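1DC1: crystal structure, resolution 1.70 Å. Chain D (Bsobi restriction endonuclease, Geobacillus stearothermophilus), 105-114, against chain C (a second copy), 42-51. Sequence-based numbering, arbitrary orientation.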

ATOM      1  N   PRO D 105      12.230 -16.756  28.087  1.00 20.16           N
ATOM      2  CA  PRO D 105      12.790 -15.576  28.746  1.00 20.68           C
ATOM      3  C   PRO D 105      11.779 -14.757  29.597  1.00 19.34           C
ATOM      4  O   PRO D 105      12.196 -14.056  30.529  1.00 18.64           O
ATOM      5  CB  PRO D 105      13.350 -14.743  27.570  1.00 21.64           C
ATOM      6  CG  PRO D 105      13.692 -15.782  26.543  1.00 16.82           C
ATOM      7  CD  PRO D 105      12.574 -16.806  26.656  1.00 19.85           C
ATOM      8  N   ALA D 106      10.480 -14.801  29.250  1.00 18.24           N
ATOM      9  CA  ALA D 106       9.449 -14.057  29.997  1.00 17.73           C
ATOM     10  C   ALA D 106       9.128 -14.766  31.317  1.00 16.05           C
ATOM     11  O   ALA D 106       8.381 -14.250  32.173  1.00 14.14           O
ATOM     12  CB  ALA D 106       8.179 -13.907  29.169  1.00 15.27           C
ATOM     13  N   GLY D 107       9.674 -15.975  31.443  1.00 15.99           N
ATOM     14  CA  GLY D 107       9.530 -16.761  32.656  1.00 21.21           C
ATOM     15  C   GLY D 107       8.116 -16.892  33.166  1.00 20.07           C
ATOM     16  O   GLY D 107       7.289 -17.494  32.509  1.00 20.77           O
ATOM     17  N   GLU D 108       7.834 -16.338  34.334  1.00 20.20           N
ATOM     18  CA  GLU D 108       6.477 -16.440  34.891  1.00 25.97           C
ATOM     19  C   GLU D 108       5.459 -15.678  34.054  1.00 20.25           C
ATOM     20  O   GLU D 108       4.278 -15.935  34.165  1.00 23.01           O
ATOM     21  CB  GLU D 108       6.395 -15.876  36.331  1.00 25.98           C
ATOM     22  CG  GLU D 108       7.001 -16.724  37.417  1.00 40.20           C
ATOM     23  CD  GLU D 108       7.452 -15.889  38.629  1.00 49.98           C
ATOM     24  OE1 GLU D 108       6.584 -15.403  39.386  1.00 49.45           O
ATOM     25  OE2 GLU D 108       8.685 -15.715  38.822  1.00 61.05           O
ATOM     26  N   GLU D 109       5.915 -14.717  33.260  1.00 20.86           N
ATOM     27  CA  GLU D 109       4.994 -13.925  32.441  1.00 20.24           C
ATOM     28  C   GLU D 109       4.863 -14.449  31.023  1.00 17.32           C
ATOM     29  O   GLU D 109       4.468 -13.714  30.128  1.00 17.99           O
ATOM     30  CB  GLU D 109       5.476 -12.485  32.383  1.00 21.55           C
ATOM     31  CG  GLU D 109       5.905 -11.952  33.716  1.00 34.18           C
ATOM     32  CD  GLU D 109       4.810 -12.082  34.739  1.00 39.54           C
ATOM     33  OE1 GLU D 109       3.710 -11.578  34.454  1.00 42.82           O
ATOM     34  OE2 GLU D 109       5.043 -12.692  35.813  1.00 45.03           O
ATOM     35  N   PHE D 110       5.180 -15.719  30.815  1.00 15.53           N
ATOM     36  CA  PHE D 110       5.108 -16.293  29.468  1.00 18.07           C
ATOM     37  C   PHE D 110       3.712 -16.310  28.767  1.00 21.56           C
ATOM     38  O   PHE D 110       3.655 -16.180  27.524  1.00 15.85           O
ATOM     39  CB  PHE D 110       5.749 -17.708  29.434  1.00 18.71           C
ATOM     40  CG  PHE D 110       4.808 -18.870  29.757  1.00 13.59           C
ATOM     41  CD1 PHE D 110       4.725 -19.383  31.049  1.00 16.77           C
ATOM     42  CD2 PHE D 110       4.106 -19.525  28.754  1.00 14.03           C
ATOM     43  CE1 PHE D 110       3.967 -20.518  31.320  1.00 14.62           C
ATOM     44  CE2 PHE D 110       3.352 -20.656  29.019  1.00 17.25           C
ATOM     45  CZ  PHE D 110       3.280 -21.155  30.303  1.00 16.00           C
ATOM     46  N   ILE D 111       2.606 -16.442  29.521  1.00 18.98           N
ATOM     47  CA  ILE D 111       1.282 -16.456  28.874  1.00 17.86           C
ATOM     48  C   ILE D 111       1.001 -15.063  28.320  1.00 14.31           C
ATOM     49  O   ILE D 111       0.681 -14.926  27.148  1.00 13.13           O
ATOM     50  CB  ILE D 111       0.102 -16.883  29.846  1.00 18.64           C
ATOM     51  CG1 ILE D 111       0.246 -18.365  30.278  1.00 16.63           C
ATOM     52  CG2 ILE D 111      -1.260 -16.663  29.141  1.00 13.49           C
ATOM     53  CD1 ILE D 111       0.277 -19.376  29.100  1.00 17.12           C
ATOM     54  N   ASP D 112       1.159 -14.021  29.125  1.00 12.49           N
ATOM     55  CA  ASP D 112       0.894 -12.700  28.567  1.00 12.23           C
ATOM     56  C   ASP D 112       1.919 -12.366  27.487  1.00 15.38           C
ATOM     57  O   ASP D 112       1.585 -11.644  26.570  1.00 13.26           O
ATOM     58  CB  ASP D 112       0.876 -11.618  29.642  1.00 18.64           C
ATOM     59  CG  ASP D 112      -0.471 -11.496  30.355  1.00 12.84           C
ATOM     60  OD1 ASP D 112      -1.476 -12.163  30.008  1.00 16.91           O
ATOM     61  OD2 ASP D 112      -0.506 -10.709  31.295  1.00 21.38           O
ATOM     62  N   GLU D 113       3.160 -12.856  27.595  1.00 12.29           N
ATOM     63  CA  GLU D 113       4.148 -12.624  26.534  1.00 14.04           C
ATOM     64  C   GLU D 113       3.510 -13.138  25.210  1.00 14.84           C
ATOM     65  O   GLU D 113       3.540 -12.458  24.177  1.00 13.36           O
ATOM     66  CB  GLU D 113       5.466 -13.383  26.805  1.00 11.89           C
ATOM     67  CG  GLU D 113       6.566 -13.096  25.757  1.00 16.67           C
ATOM     68  CD  GLU D 113       7.080 -11.639  25.779  1.00 18.77           C
ATOM     69  OE1 GLU D 113       6.909 -10.963  26.816  1.00 18.18           O
ATOM     70  OE2 GLU D 113       7.669 -11.150  24.771  1.00 21.13           O
ATOM     71  N   LEU D 114       2.933 -14.331  25.246  1.00 12.53           N
ATOM     72  CA  LEU D 114       2.299 -14.926  24.069  1.00 14.73           C
ATOM     73  C   LEU D 114       1.115 -14.106  23.564  1.00 11.89           C
ATOM     74  O   LEU D 114       1.002 -13.809  22.357  1.00 11.69           O
ATOM     75  CB  LEU D 114       1.792 -16.325  24.413  1.00 12.87           C
ATOM     76  CG  LEU D 114       0.972 -17.051  23.338  1.00 16.01           C
ATOM     77  CD1 LEU D 114       1.703 -17.062  21.971  1.00 14.25           C
ATOM     78  CD2 LEU D 114       0.726 -18.489  23.849  1.00 15.73           C
TER
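Chain C 42-51: YIERARALKV

Chain C 42-51 is helical throughout, a segment of a longer helix. Each backbone N from Ala C46 to Val C51 bonds to the O four residues earlier. It lies across the start of the chain D helix 110-114, for which Glu D109 is the N-cap residue. The two helix directions make an angle of 120°, and the axes come no closer than 11.9 Å. Long side chains bridge most of the gap.

Tyr C42 does not reach chain D. Ile C43 points toward it, and its CA lies 8.0 Å from CA of Glu D113, the closest CA pair across the two stretches. Its CG2 packs 4.0 Å from OE2 of Glu D113. Glu C44, Arg C45 and Ala C46 make no contact.

Arg C47 holds the center of the contact. Its CA-to-CB bond points sideways, with chi1 and chi2 both m; chi3 and chi4 are then extended, and the guanidinium reaches chain D. NH2 donates to OE1 of Glu D113 at 3.1 Å, a nearly straight hydrogen bond within a salt bridge. NH2 also donates to backbone O of Glu D109 at 3.2 Å. Glu D109 O also accepts the helical bond from Glu D113 N, at 3.0 Å. Both acceptors lie near the guanidinium plane, at its edge. CB of Asp D112 is 4.0 Å from NH1.

Two waters extend the network. Water 1 accepts from Arg C47 NE (2.9 Å) and donates to Glu D113 OE1 (2.7 Å). Water 2 accepts from Arg C47 NH1 (2.8 Å) and donates to Glu D109 OE1 (2.5 Å) and Asp D112 OD2 (3.1 Å).

Ala C48 and Leu C49 are out of reach. Lys C50 extends with all four chi angles t. Its NZ stops 4.1 Å from Asp D112 OD2, too far for a salt bridge. Val C51 makes no contact.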

ATOM      1  N   TYR C  42       8.045  -2.672  21.215  1.00 13.91           N
ATOM      2  CA  TYR C  42       6.593  -2.543  21.252  1.00 13.21           C
ATOM      3  C   TYR C  42       6.009  -3.282  22.477  1.00 15.60           C
ATOM      4  O   TYR C  42       5.172  -2.724  23.208  1.00 15.19           O
ATOM      5  CB  TYR C  42       5.968  -3.107  19.982  1.00 13.64           C
ATOM      6  CG  TYR C  42       6.194  -2.217  18.805  1.00 16.21           C
ATOM      7  CD1 TYR C  42       7.366  -2.320  18.064  1.00 12.31           C
ATOM      8  CD2 TYR C  42       5.259  -1.221  18.462  1.00 14.26           C
ATOM      9  CE1 TYR C  42       7.627  -1.443  16.999  1.00 16.19           C
ATOM     10  CE2 TYR C  42       5.504  -0.339  17.394  1.00 17.84           C
ATOM     11  CZ  TYR C  42       6.698  -0.462  16.671  1.00 20.91           C
ATOM     12  OH  TYR C  42       6.983   0.375  15.618  1.00 23.83           O
ATOM     13  N   ILE C  43       6.436  -4.538  22.683  1.00 15.74           N
ATOM     14  CA  ILE C  43       5.967  -5.309  23.828  1.00 14.22           C
ATOM     15  C   ILE C  43       6.429  -4.672  25.148  1.00 15.19           C
ATOM     16  O   ILE C  43       5.670  -4.638  26.109  1.00 16.43           O
ATOM     17  CB  ILE C  43       6.452  -6.765  23.740  1.00 14.53           C
ATOM     18  CG1 ILE C  43       5.972  -7.358  22.412  1.00 12.39           C
ATOM     19  CG2 ILE C  43       5.951  -7.572  24.938  1.00 12.05           C
ATOM     20  CD1 ILE C  43       4.479  -7.572  22.308  1.00 13.54           C
ATOM     21  N   GLU C  44       7.661  -4.169  25.185  1.00 13.84           N
ATOM     22  CA  GLU C  44       8.174  -3.544  26.383  1.00 15.07           C
ATOM     23  C   GLU C  44       7.397  -2.275  26.687  1.00 14.65           C
ATOM     24  O   GLU C  44       7.148  -1.983  27.858  1.00 15.48           O
ATOM     25  CB  GLU C  44       9.677  -3.246  26.291  1.00 12.50           C
ATOM     26  CG  GLU C  44      10.209  -3.009  27.701  1.00 14.02           C
ATOM     27  CD  GLU C  44      11.739  -2.815  27.847  1.00 17.30           C
ATOM     28  OE1 GLU C  44      12.496  -2.792  26.835  1.00 19.15           O
ATOM     29  OE2 GLU C  44      12.178  -2.670  29.021  1.00 16.83           O
ATOM     30  N   ARG C  45       7.009  -1.518  25.667  1.00 15.50           N
ATOM     31  CA  ARG C  45       6.210  -0.319  25.922  1.00 17.94           C
ATOM     32  C   ARG C  45       4.852  -0.761  26.485  1.00 17.32           C
ATOM     33  O   ARG C  45       4.280  -0.061  27.328  1.00 17.56           O
ATOM     34  CB  ARG C  45       5.997   0.500  24.640  1.00 14.90           C
ATOM     35  CG  ARG C  45       7.219   1.319  24.252  1.00 13.86           C
ATOM     36  CD  ARG C  45       6.910   2.228  23.090  1.00 16.80           C
ATOM     37  NE  ARG C  45       6.871   1.561  21.783  1.00 15.57           N
ATOM     38  CZ  ARG C  45       7.934   1.379  20.994  1.00 15.51           C
ATOM     39  NH1 ARG C  45       9.142   1.805  21.372  1.00 18.70           N
ATOM     40  NH2 ARG C  45       7.788   0.837  19.787  1.00 16.82           N
ATOM     41  N   ALA C  46       4.325  -1.907  26.027  1.00 16.06           N
ATOM     42  CA  ALA C  46       3.029  -2.372  26.549  1.00 17.40           C
ATOM     43  C   ALA C  46       3.214  -2.746  28.032  1.00 18.74           C
ATOM     44  O   ALA C  46       2.356  -2.461  28.855  1.00 17.60           O
ATOM     45  CB  ALA C  46       2.498  -3.590  25.757  1.00 11.45           C
ATOM     46  N   ARG C  47       4.323  -3.401  28.369  1.00 16.53           N
ATOM     47  CA  ARG C  47       4.588  -3.798  29.770  1.00 16.62           C
ATOM     48  C   ARG C  47       4.665  -2.552  30.634  1.00 15.78           C
ATOM     49  O   ARG C  47       4.079  -2.481  31.718  1.00 15.41           O
ATOM     50  CB  ARG C  47       5.922  -4.572  29.922  1.00 15.52           C
ATOM     51  CG  ARG C  47       5.959  -5.963  29.302  1.00 14.54           C
ATOM     52  CD  ARG C  47       5.196  -7.034  30.095  1.00 16.34           C
ATOM     53  NE  ARG C  47       5.382  -8.383  29.511  1.00 16.03           N
ATOM     54  CZ  ARG C  47       4.802  -9.517  29.935  1.00 24.21           C
ATOM     55  NH1 ARG C  47       3.959  -9.510  30.982  1.00 20.82           N
ATOM     56  NH2 ARG C  47       5.086 -10.683  29.336  1.00 15.24           N
ATOM     57  N   ALA C  48       5.363  -1.545  30.129  1.00 15.85           N
ATOM     58  CA  ALA C  48       5.532  -0.321  30.875  1.00 16.10           C
ATOM     59  C   ALA C  48       4.220   0.429  30.986  1.00 16.45           C
ATOM     60  O   ALA C  48       3.966   1.021  32.020  1.00 19.09           O
ATOM     61  CB  ALA C  48       6.619   0.521  30.249  1.00 15.66           C
ATOM     62  N   LEU C  49       3.378   0.382  29.938  1.00 18.12           N
ATOM     63  CA  LEU C  49       2.052   1.023  29.959  1.00 14.82           C
ATOM     64  C   LEU C  49       1.204   0.336  31.033  1.00 13.49           C
ATOM     65  O   LEU C  49       0.472   1.006  31.763  1.00 18.09           O
ATOM     66  CB  LEU C  49       1.349   0.900  28.586  1.00 16.25           C
ATOM     67  CG  LEU C  49      -0.152   1.254  28.588  1.00 15.59           C
ATOM     68  CD1 LEU C  49      -0.339   2.733  28.970  1.00 14.18           C
ATOM     69  CD2 LEU C  49      -0.768   0.944  27.216  1.00 13.76           C
ATOM     70  N   LYS C  50       1.274  -0.996  31.130  1.00 11.62           N
ATOM     71  CA  LYS C  50       0.503  -1.662  32.156  1.00 16.37           C
ATOM     72  C   LYS C  50       0.954  -1.232  33.571  1.00 20.65           C
ATOM     73  O   LYS C  50       0.117  -1.040  34.466  1.00 18.64           O
ATOM     74  CB  LYS C  50       0.600  -3.168  32.040  1.00 16.30           C
ATOM     75  CG  LYS C  50      -0.333  -3.817  32.978  1.00 12.45           C
ATOM     76  CD  LYS C  50      -0.443  -5.226  32.693  1.00 14.58           C
ATOM     77  CE  LYS C  50      -1.262  -5.855  33.757  1.00 20.63           C
ATOM     78  NZ  LYS C  50      -1.403  -7.249  33.381  1.00 20.91           N
ATOM     79  N   VAL C  51       2.263  -1.078  33.768  1.00 16.02           N
ATOM     80  CA  VAL C  51       2.736  -0.665  35.065  1.00 17.76           C
ATOM     81  C   VAL C  51       2.185   0.720  35.407  1.00 19.32           C
ATOM     82  O   VAL C  51       1.695   0.927  36.526  1.00 21.02           O
ATOM     83  CB  VAL C  51       4.262  -0.655  35.084  1.00 17.65           C
ATOM     84  CG1 VAL C  51       4.764   0.136  36.274  1.00 20.95           C
ATOM     85  CG2 VAL C  51       4.769  -2.083  35.125  1.00 15.84           C
TER
HETATM   86  O   HOH W   1       7.767  -8.652  27.918  1.00 17.18           O
HETATM   87  O   HOH W   2       2.351 -11.209  32.435  1.00 25.14           O